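Local coordinates for protein 2-oxo-1,2-dihydroquinoline 8-monooxygenase, oxygenase component (Pseudomonas putida, PDB 1Z03) that probably hydroxylates 2-oxo-1,2-dihydroquinoline as the trimeric oxygenase component of a Rieske-type system, using a [2Fe-2S] cluster and a mononuclear iron, at residues G216-H221 with A389-P394; G261-L266 with H291-V296. All coordinates share one frame; numbering follows the deposited sequence.

Contact 1 (G216-H221 with A389-P394). With FE (Fe (III) ion), chain G; OCH (quinolin-2(1H)-one), chain I.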
ATOM      1  N   GLY A 216     -17.185 -13.624 -18.743  1.00 20.36           N
ATOM      2  CA  GLY A 216     -17.273 -14.056 -20.127  1.00 19.74           C
ATOM      3  C   GLY A 216     -18.407 -14.933 -20.621  1.00 20.99           C
ATOM      4  O   GLY A 216     -18.860 -14.765 -21.757  1.00 20.75           O
ATOM      5  N   PHE A 217     -18.868 -15.874 -19.806  1.00 19.42           N
ATOM      6  CA  PHE A 217     -19.946 -16.760 -20.235  1.00 19.10           C
ATOM      7  C   PHE A 217     -21.272 -16.480 -19.524  1.00 18.43           C
ATOM      8  O   PHE A 217     -22.148 -17.344 -19.444  1.00 18.40           O
ATOM      9  CB  PHE A 217     -19.514 -18.228 -20.052  1.00 18.85           C
ATOM     10  CG  PHE A 217     -19.053 -18.565 -18.657  1.00 16.51           C
ATOM     11  CD1 PHE A 217     -19.961 -19.004 -17.696  1.00 17.41           C
ATOM     12  CD2 PHE A 217     -17.714 -18.408 -18.293  1.00 17.04           C
ATOM     13  CE1 PHE A 217     -19.542 -19.279 -16.388  1.00 16.06           C
ATOM     14  CE2 PHE A 217     -17.286 -18.680 -16.986  1.00 15.44           C
ATOM     15  CZ  PHE A 217     -18.202 -19.114 -16.035  1.00 16.53           C
ATOM     16  N   ASP A 218     -21.416 -15.263 -19.009  1.00 19.13           N
ATOM     17  CA  ASP A 218     -22.640 -14.858 -18.324  1.00 19.33           C
ATOM     18  C   ASP A 218     -23.524 -14.180 -19.366  1.00 18.98           C
ATOM     19  O   ASP A 218     -23.164 -13.142 -19.913  1.00 18.34           O
ATOM     20  CB  ASP A 218     -22.315 -13.889 -17.188  1.00 20.21           C
ATOM     21  CG  ASP A 218     -23.529 -13.566 -16.328  1.00 23.08           C
ATOM     22  OD1 ASP A 218     -23.407 -13.624 -15.088  1.00 24.08           O
ATOM     23  OD2 ASP A 218     -24.601 -13.243 -16.885  1.00 21.94           O
ATOM     24  N   ASN A 219     -24.689 -14.761 -19.627  1.00 19.77           N
ATOM     25  CA  ASN A 219     -25.585 -14.231 -20.642  1.00 19.26           C
ATOM     26  C   ASN A 219     -26.440 -13.042 -20.250  1.00 18.94           C
ATOM     27  O   ASN A 219     -27.260 -12.576 -21.040  1.00 18.77           O
ATOM     28  CB  ASN A 219     -26.456 -15.363 -21.167  1.00 20.21           C
ATOM     29  CG  ASN A 219     -25.631 -16.476 -21.762  1.00 20.01           C
ATOM     30  OD1 ASN A 219     -24.932 -16.272 -22.757  1.00 21.39           O
ATOM     31  ND2 ASN A 219     -25.688 -17.658 -21.149  1.00 19.88           N
ATOM     32  N   ALA A 220     -26.250 -12.545 -19.035  1.00 18.66           N
ATOM     33  CA  ALA A 220     -27.006 -11.389 -18.575  1.00 18.66           C
ATOM     34  C   ALA A 220     -26.089 -10.170 -18.613  1.00 20.56           C
ATOM     35  O   ALA A 220     -26.550  -9.031 -18.588  1.00 20.32           O
ATOM     36  CB  ALA A 220     -27.517 -11.616 -17.151  1.00 18.84           C
ATOM     37  N   HIS A 221     -24.787 -10.421 -18.694  1.00 21.44           N
ATOM     38  CA  HIS A 221     -23.808  -9.340 -18.701  1.00 22.65           C
ATOM     39  C   HIS A 221     -23.660  -8.605 -20.029  1.00 23.32           C
ATOM     40  O   HIS A 221     -23.084  -7.519 -20.070  1.00 24.05           O
ATOM     41  CB  HIS A 221     -22.427  -9.868 -18.283  1.00 21.23           C
ATOM     42  CG  HIS A 221     -21.514 -10.162 -19.437  1.00 20.86           C
ATOM     43  ND1 HIS A 221     -21.619 -11.305 -20.197  1.00 21.10           N
ATOM     44  CD2 HIS A 221     -20.502  -9.441 -19.978  1.00 20.63           C
ATOM     45  CE1 HIS A 221     -20.713 -11.278 -21.159  1.00 20.73           C
ATOM     46  NE2 HIS A 221     -20.025 -10.158 -21.047  1.00 19.79           N
ATOM     47  N   ALA A 389     -31.863 -16.341 -11.894  1.00 15.55           N
ATOM     48  CA  ALA A 389     -31.968 -17.361 -12.936  1.00 15.98           C
ATOM     49  C   ALA A 389     -30.814 -17.431 -13.932  1.00 15.46           C
ATOM     50  O   ALA A 389     -30.338 -18.517 -14.258  1.00 15.15           O
ATOM     51  CB  ALA A 389     -33.294 -17.199 -13.694  1.00 16.54           C
ATOM     52  N   THR A 390     -30.376 -16.281 -14.432  1.00 14.79           N
ATOM     53  CA  THR A 390     -29.284 -16.264 -15.400  1.00 15.92           C
ATOM     54  C   THR A 390     -27.956 -16.712 -14.793  1.00 16.26           C
ATOM     55  O   THR A 390     -27.009 -17.023 -15.512  1.00 16.77           O
ATOM     56  CB  THR A 390     -29.107 -14.863 -15.997  1.00 15.22           C
ATOM     57  OG1 THR A 390     -29.105 -13.891 -14.941  1.00 15.34           O
ATOM     58  CG2 THR A 390     -30.238 -14.559 -16.968  1.00 16.84           C
ATOM     59  N   ASP A 391     -27.886 -16.759 -13.471  1.00 16.13           N
ATOM     60  CA  ASP A 391     -26.657 -17.163 -12.813  1.00 16.10           C
ATOM     61  C   ASP A 391     -26.441 -18.667 -12.802  1.00 16.94           C
ATOM     62  O   ASP A 391     -25.507 -19.166 -12.178  1.00 16.03           O
ATOM     63  CB  ASP A 391     -26.623 -16.577 -11.413  1.00 15.82           C
ATOM     64  CG  ASP A 391     -26.399 -15.086 -11.441  1.00 15.85           C
ATOM     65  OD1 ASP A 391     -27.082 -14.350 -10.701  1.00 14.71           O
ATOM     66  OD2 ASP A 391     -25.525 -14.652 -12.225  1.00 14.17           O
ATOM     67  N   ILE A 392     -27.302 -19.386 -13.518  1.00 16.61           N
ATOM     68  CA  ILE A 392     -27.170 -20.832 -13.631  1.00 16.50           C
ATOM     69  C   ILE A 392     -25.812 -21.084 -14.275  1.00 16.17           C
ATOM     70  O   ILE A 392     -25.192 -22.118 -14.044  1.00 16.85           O
ATOM     71  CB  ILE A 392     -28.296 -21.448 -14.535  1.00 17.48           C
ATOM     72  CG1 ILE A 392     -28.117 -22.964 -14.665  1.00 16.68           C
ATOM     73  CG2 ILE A 392     -28.263 -20.814 -15.929  1.00 16.85           C
ATOM     74  CD1 ILE A 392     -28.199 -23.713 -13.356  1.00 20.88           C
ATOM     75  N   SER A 393     -25.348 -20.118 -15.072  1.00 16.05           N
ATOM     76  CA  SER A 393     -24.060 -20.237 -15.758  1.00 15.39           C
ATOM     77  C   SER A 393     -22.879 -20.216 -14.782  1.00 13.45           C
ATOM     78  O   SER A 393     -22.086 -21.160 -14.740  1.00 13.70           O
ATOM     79  CB  SER A 393     -23.908 -19.119 -16.806  1.00 18.26           C
ATOM     80  OG  SER A 393     -24.932 -19.200 -17.791  1.00 19.92           O
ATOM     81  N   PRO A 394     -22.732 -19.136 -13.997  1.00 12.96           N
ATOM     82  CA  PRO A 394     -21.598 -19.153 -13.068  1.00 14.11           C
ATOM     83  C   PRO A 394     -21.721 -20.261 -12.023  1.00 13.82           C
ATOM     84  O   PRO A 394     -20.725 -20.859 -11.638  1.00 14.99           O
ATOM     85  CB  PRO A 394     -21.621 -17.747 -12.459  1.00 13.97           C
ATOM     86  CG  PRO A 394     -23.044 -17.327 -12.589  1.00 13.84           C
ATOM     87  CD  PRO A 394     -23.386 -17.818 -13.978  1.00 12.65           C
TER
HETATM   88 FE    FE G 501     -18.595  -8.958 -22.207  1.00 27.51          FE
HETATM   89  O1  OCH I4600     -21.485 -14.016 -23.687  1.00 37.89           O
HETATM   90  N2  OCH I4600     -19.230 -13.668 -24.139  1.00 38.56           N
HETATM   91  C3  OCH I4600     -18.182 -13.158 -24.946  1.00 38.32           C
HETATM   92  C4  OCH I4600     -16.799 -13.321 -24.563  1.00 37.94           C
HETATM   93  C5  OCH I4600     -15.816 -12.789 -25.398  1.00 37.75           C
HETATM   94  C6  OCH I4600     -16.168 -12.097 -26.599  1.00 38.07           C
HETATM   95  C7  OCH I4600     -17.501 -11.940 -26.972  1.00 38.34           C
HETATM   96  C8  OCH I4600     -18.533 -12.450 -26.175  1.00 38.13           C
HETATM   97  C9  OCH I4600     -19.971 -12.294 -26.547  1.00 37.60           C
HETATM   98  C10 OCH I4600     -20.949 -12.785 -25.770  1.00 37.62           C
HETATM   99  C1  OCH I4600     -20.645 -13.541 -24.452  1.00 38.42           C
HETATM  100  O   HOH W   1     -23.522 -12.757 -12.601  1.00 15.55           O
HETATM  101  O   HOH W   2     -26.509 -13.566 -14.523  1.00 19.35           O
HETATM  102  O   HOH W   3     -25.822 -16.816 -18.147  1.00 29.81           O
HETATM  103  O   HOH W   4     -16.861 -10.597 -23.153  1.00 32.88           O

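Contact 2 (G261-L266 with H291-V296). With OCH (quinolin-2(1H)-one), chain I.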
ATOM      1  N   GLY A 261     -15.665 -29.353 -18.401  1.00 20.98           N
ATOM      2  CA  GLY A 261     -16.302 -28.051 -18.471  1.00 20.75           C
ATOM      3  C   GLY A 261     -17.777 -28.113 -18.801  1.00 21.31           C
ATOM      4  O   GLY A 261     -18.449 -29.105 -18.502  1.00 20.65           O
ATOM      5  N   MET A 262     -18.283 -27.049 -19.411  1.00 20.03           N
ATOM      6  CA  MET A 262     -19.689 -26.976 -19.775  1.00 19.91           C
ATOM      7  C   MET A 262     -19.882 -26.242 -21.092  1.00 20.06           C
ATOM      8  O   MET A 262     -19.118 -25.338 -21.429  1.00 18.89           O
ATOM      9  CB  MET A 262     -20.473 -26.252 -18.683  1.00 19.73           C
ATOM     10  CG  MET A 262     -19.950 -24.852 -18.400  1.00 20.85           C
ATOM     11  SD  MET A 262     -20.758 -24.052 -17.015  1.00 20.40           S
ATOM     12  CE  MET A 262     -21.366 -22.607 -17.758  1.00 19.82           C
ATOM     13  N   MET A 263     -20.917 -26.641 -21.824  1.00 19.61           N
ATOM     14  CA  MET A 263     -21.262 -26.032 -23.102  1.00 19.43           C
ATOM     15  C   MET A 263     -22.661 -25.431 -22.970  1.00 19.63           C
ATOM     16  O   MET A 263     -23.603 -26.116 -22.567  1.00 19.21           O
ATOM     17  CB  MET A 263     -21.251 -27.089 -24.214  1.00 20.52           C
ATOM     18  CG  MET A 263     -21.727 -26.594 -25.576  1.00 20.36           C
ATOM     19  SD  MET A 263     -20.614 -25.367 -26.302  1.00 21.20           S
ATOM     20  CE  MET A 263     -19.214 -26.343 -26.698  1.00 18.15           C
ATOM     21  N   GLN A 264     -22.795 -24.151 -23.303  1.00 18.74           N
ATOM     22  CA  GLN A 264     -24.086 -23.491 -23.217  1.00 18.97           C
ATOM     23  C   GLN A 264     -24.769 -23.580 -24.583  1.00 19.32           C
ATOM     24  O   GLN A 264     -24.174 -23.230 -25.605  1.00 18.37           O
ATOM     25  CB  GLN A 264     -23.892 -22.037 -22.778  1.00 18.96           C
ATOM     26  CG  GLN A 264     -23.039 -21.920 -21.521  1.00 18.68           C
ATOM     27  CD  GLN A 264     -23.225 -20.609 -20.791  1.00 18.27           C
ATOM     28  OE1 GLN A 264     -22.862 -19.543 -21.290  1.00 19.05           O
ATOM     29  NE2 GLN A 264     -23.792 -20.681 -19.593  1.00 17.02           N
ATOM     30  N   TRP A 265     -26.008 -24.068 -24.592  1.00 19.90           N
ATOM     31  CA  TRP A 265     -26.755 -24.237 -25.838  1.00 20.36           C
ATOM     32  C   TRP A 265     -27.347 -22.936 -26.364  1.00 21.14           C
ATOM     33  O   TRP A 265     -28.564 -22.811 -26.509  1.00 20.48           O
ATOM     34  CB  TRP A 265     -27.877 -25.273 -25.663  1.00 20.56           C
ATOM     35  CG  TRP A 265     -27.394 -26.652 -25.321  1.00 20.71           C
ATOM     36  CD1 TRP A 265     -27.598 -27.320 -24.149  1.00 21.11           C
ATOM     37  CD2 TRP A 265     -26.625 -27.534 -26.157  1.00 21.42           C
ATOM     38  NE1 TRP A 265     -27.005 -28.563 -24.199  1.00 23.03           N
ATOM     39  CE2 TRP A 265     -26.401 -28.721 -25.418  1.00 22.66           C
ATOM     40  CE3 TRP A 265     -26.104 -27.438 -27.457  1.00 22.80           C
ATOM     41  CZ2 TRP A 265     -25.679 -29.802 -25.933  1.00 23.38           C
ATOM     42  CZ3 TRP A 265     -25.385 -28.517 -27.973  1.00 24.32           C
ATOM     43  CH2 TRP A 265     -25.181 -29.684 -27.209  1.00 24.44           C
ATOM     44  N   LEU A 266     -26.483 -21.971 -26.656  1.00 20.53           N
ATOM     45  CA  LEU A 266     -26.942 -20.693 -27.176  1.00 20.86           C
ATOM     46  C   LEU A 266     -27.524 -20.895 -28.576  1.00 21.15           C
ATOM     47  O   LEU A 266     -27.102 -21.789 -29.321  1.00 20.46           O
ATOM     48  CB  LEU A 266     -25.783 -19.687 -27.225  1.00 19.43           C
ATOM     49  CG  LEU A 266     -25.023 -19.474 -25.913  1.00 19.21           C
ATOM     50  CD1 LEU A 266     -24.176 -18.208 -26.010  1.00 18.88           C
ATOM     51  CD2 LEU A 266     -26.010 -19.364 -24.764  1.00 17.99           C
ATOM     52  N   HIS A 291     -24.386 -14.846 -34.632  1.00 30.86           N
ATOM     53  CA  HIS A 291     -24.462 -16.152 -33.977  1.00 28.92           C
ATOM     54  C   HIS A 291     -23.136 -16.533 -33.341  1.00 26.57           C
ATOM     55  O   HIS A 291     -22.085 -16.437 -33.970  1.00 26.50           O
ATOM     56  CB  HIS A 291     -24.848 -17.229 -34.990  1.00 31.01           C
ATOM     57  CG  HIS A 291     -26.067 -16.892 -35.785  1.00 33.17           C
ATOM     58  ND1 HIS A 291     -27.330 -16.862 -35.233  1.00 34.35           N
ATOM     59  CD2 HIS A 291     -26.212 -16.519 -37.078  1.00 34.33           C
ATOM     60  CE1 HIS A 291     -28.200 -16.485 -36.152  1.00 34.38           C
ATOM     61  NE2 HIS A 291     -27.547 -16.270 -37.281  1.00 35.83           N
ATOM     62  N   TYR A 292     -23.195 -16.991 -32.097  1.00 23.53           N
ATOM     63  CA  TYR A 292     -21.995 -17.387 -31.371  1.00 21.86           C
ATOM     64  C   TYR A 292     -22.400 -18.303 -30.221  1.00 20.20           C
ATOM     65  O   TYR A 292     -23.582 -18.424 -29.898  1.00 21.47           O
ATOM     66  CB  TYR A 292     -21.296 -16.141 -30.825  1.00 19.50           C
ATOM     67  CG  TYR A 292     -22.146 -15.392 -29.824  1.00 18.20           C
ATOM     68  CD1 TYR A 292     -22.159 -15.760 -28.475  1.00 18.50           C
ATOM     69  CD2 TYR A 292     -22.986 -14.356 -30.230  1.00 19.10           C
ATOM     70  CE1 TYR A 292     -22.983 -15.119 -27.563  1.00 17.51           C
ATOM     71  CE2 TYR A 292     -23.819 -13.708 -29.318  1.00 19.44           C
ATOM     72  CZ  TYR A 292     -23.808 -14.097 -27.988  1.00 19.31           C
ATOM     73  OH  TYR A 292     -24.636 -13.471 -27.091  1.00 18.74           O
ATOM     74  N   ARG A 293     -21.415 -18.937 -29.598  1.00 19.91           N
ATOM     75  CA  ARG A 293     -21.682 -19.838 -28.488  1.00 19.30           C
ATOM     76  C   ARG A 293     -20.518 -19.871 -27.506  1.00 16.96           C
ATOM     77  O   ARG A 293     -19.358 -19.981 -27.901  1.00 19.04           O
ATOM     78  CB  ARG A 293     -21.956 -21.247 -29.005  1.00 17.09           C
ATOM     79  CG  ARG A 293     -22.310 -22.232 -27.912  1.00 17.11           C
ATOM     80  CD  ARG A 293     -22.860 -23.511 -28.499  1.00 16.68           C
ATOM     81  NE  ARG A 293     -21.891 -24.218 -29.328  1.00 17.72           N
ATOM     82  CZ  ARG A 293     -22.178 -25.315 -30.028  1.00 18.96           C
ATOM     83  NH1 ARG A 293     -21.241 -25.908 -30.752  1.00 18.21           N
ATOM     84  NH2 ARG A 293     -23.410 -25.808 -30.013  1.00 18.47           N
ATOM     85  N   THR A 294     -20.834 -19.789 -26.222  1.00 16.42           N
ATOM     86  CA  THR A 294     -19.803 -19.805 -25.195  1.00 16.60           C
ATOM     87  C   THR A 294     -19.757 -21.093 -24.377  1.00 15.93           C
ATOM     88  O   THR A 294     -20.782 -21.727 -24.106  1.00 16.80           O
ATOM     89  CB  THR A 294     -19.966 -18.614 -24.224  1.00 15.74           C
ATOM     90  OG1 THR A 294     -21.293 -18.615 -23.688  1.00 15.05           O
ATOM     91  CG2 THR A 294     -19.728 -17.298 -24.941  1.00 15.71           C
ATOM     92  N   SER A 295     -18.543 -21.462 -23.984  1.00 15.68           N
ATOM     93  CA  SER A 295     -18.295 -22.648 -23.179  1.00 16.03           C
ATOM     94  C   SER A 295     -17.078 -22.332 -22.317  1.00 17.40           C
ATOM     95  O   SER A 295     -16.289 -21.450 -22.661  1.00 17.16           O
ATOM     96  CB  SER A 295     -17.988 -23.849 -24.078  1.00 16.23           C
ATOM     97  OG  SER A 295     -16.806 -23.641 -24.839  1.00 15.54           O
ATOM     98  N   VAL A 296     -16.934 -23.032 -21.194  1.00 16.31           N
ATOM     99  CA  VAL A 296     -15.789 -22.818 -20.323  1.00 15.35           C
ATOM    100  C   VAL A 296     -15.317 -24.152 -19.746  1.00 15.64           C
ATOM    101  O   VAL A 296     -16.130 -25.016 -19.409  1.00 14.90           O
ATOM    102  CB  VAL A 296     -16.133 -21.823 -19.184  1.00 14.76           C
ATOM    103  CG1 VAL A 296     -17.285 -22.351 -18.348  1.00 14.76           C
ATOM    104  CG2 VAL A 296     -14.899 -21.574 -18.316  1.00 14.07           C
TER
HETATM  105  O1  OCH I4600     -21.485 -14.016 -23.687  1.00 37.89           O
HETATM  106  N2  OCH I4600     -19.230 -13.668 -24.139  1.00 38.56           N
HETATM  107  C3  OCH I4600     -18.182 -13.158 -24.946  1.00 38.32           C
HETATM  108  C4  OCH I4600     -16.799 -13.321 -24.563  1.00 37.94           C
HETATM  109  C5  OCH I4600     -15.816 -12.789 -25.398  1.00 37.75           C
HETATM  110  C6  OCH I4600     -16.168 -12.097 -26.599  1.00 38.07           C
HETATM  111  C7  OCH I4600     -17.501 -11.940 -26.972  1.00 38.34           C
HETATM  112  C8  OCH I4600     -18.533 -12.450 -26.175  1.00 38.13           C
HETATM  113  C9  OCH I4600     -19.971 -12.294 -26.547  1.00 37.60           C
HETATM  114  C10 OCH I4600     -20.949 -12.785 -25.770  1.00 37.62           C
HETATM  115  C1  OCH I4600     -20.645 -13.541 -24.452  1.00 38.42           C
HETATM  116  O   HOH W   5     -25.969 -24.503 -29.335  1.00 18.46           O

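Contact 1 (G216-H221 with A389-P394)
Ala220 turns its CB onto the Thr390 side chain, 3.5 Å from OG1, but no direct hydrogen bond joins 216-221 to 389-394; the hydrogen-bonded links run through water. Asp218 OD1 and Asp391 OD2 are 3.7 Å apart, carboxylate planes 83° from one another, and water 1, 2.6 Å from Asp218 OD1, bonds both. Water 2 joins Asp218 OD2 to Asp391 OD2 and to Thr390 OG1. Water 3 accepts from Asn219 N at 2.8 Å, donates to Thr390 O and bonds Ser393 OG, which also bonds Gln264 NE2. The Phe217 ring meets the helix start with its edge, CE1 lying 3.6 Å from Ser393 O, near the ring plane, and Trp397 meets the ring edge-to-face. Asp218 forms an Asx turn, OD2 accepting from Ala220 N at 2.8 Å; its CG, anti to the backbone N (chi1 -173°), lets the carboxylate end approach 389-394. The same loop contributes to the mononuclear iron site: His221 NE2 binds iron at 2.2 Å, with His225 and, from helix 363-377, Asp365 as further ligands, while Asp218 O lies doubtfully close to His221 ND1. Gly216 O accepts from N2 of the quinolinone at 2.6 Å, nearly straight (167°). Further out, Asp391 OD1 bonds His86 of the second subunit, and Asp218 packs on that subunit's His108, both [2Fe-2S] ligands, a position consistent with the aspartate linking the two metal centres across subunits in Rieske oxygenases.

Contact 2 (G261-L266 with H291-V296)
Met262 and Val296 pair through two backbone bonds, Met262 N to Val296 O at 3.0 Å and Val296 N to Met262 O at 3.2 Å. With strand directions 168° apart, they belong to the antiparallel sheet of the Bet v 1-like catalytic domain; Met263 and Ser295 form the next, non-hydrogen-bonded pair. Gln264 N to Thr294 O (3.3 Å) continues the ladder, and an inverse gamma turn centred on Trp265 ends it. Thr294 OG1 lies 3.0 Å from Gln264 OE1, though its proton has another acceptor within reach. Arg293, bent at its third torsion (63°), lays one guanidinium face under Met263 SD, 3.5 Å from NE. Its nitrogens are engaged by Glu305 in a salt bridge and by the carbonyls of Phe180 and Pro181, while water 5 ties NH2 to Leu266 O. A leucine at Arg293 would probably leave the Glu305 carboxylate without its charged mate and both carbonyls without their donors. Leu266 CD1 packs 3.7 Å from Tyr292 CE1 and as close to Thr294 N, a buried amide with no partner in the model. Tyr292 CE1 in turn approaches C10 of the bound quinolinone at 3.6 Å, and Thr294 CG2 lies 3.8 Å from its N2.

How the contacts relate
Both contacts belong to the catalytic, ring-hydroxylase part of the chain, with centres about 11 Å apart. Along the sequence come 216-221, 261-266, 291-296 and 389-394, so the strand pair of contact 2 falls between the two halves of contact 1. Direct evidence of their joining is Ser393 OG to Gln264 NE2 at 2.6 Å, a probable hydrogen bond, and Met262 CE packed 3.4 Å from Ser393 O; farther along helix 392-404, Trp397 touches Met262 and Val296. The quinolinone meets both: the 216-221 loop supplies a polar anchor and an iron ligand, the sheet supplies Tyr292 and Thr294 as pocket wall, consistent with substrate being placed beside the mononuclear iron.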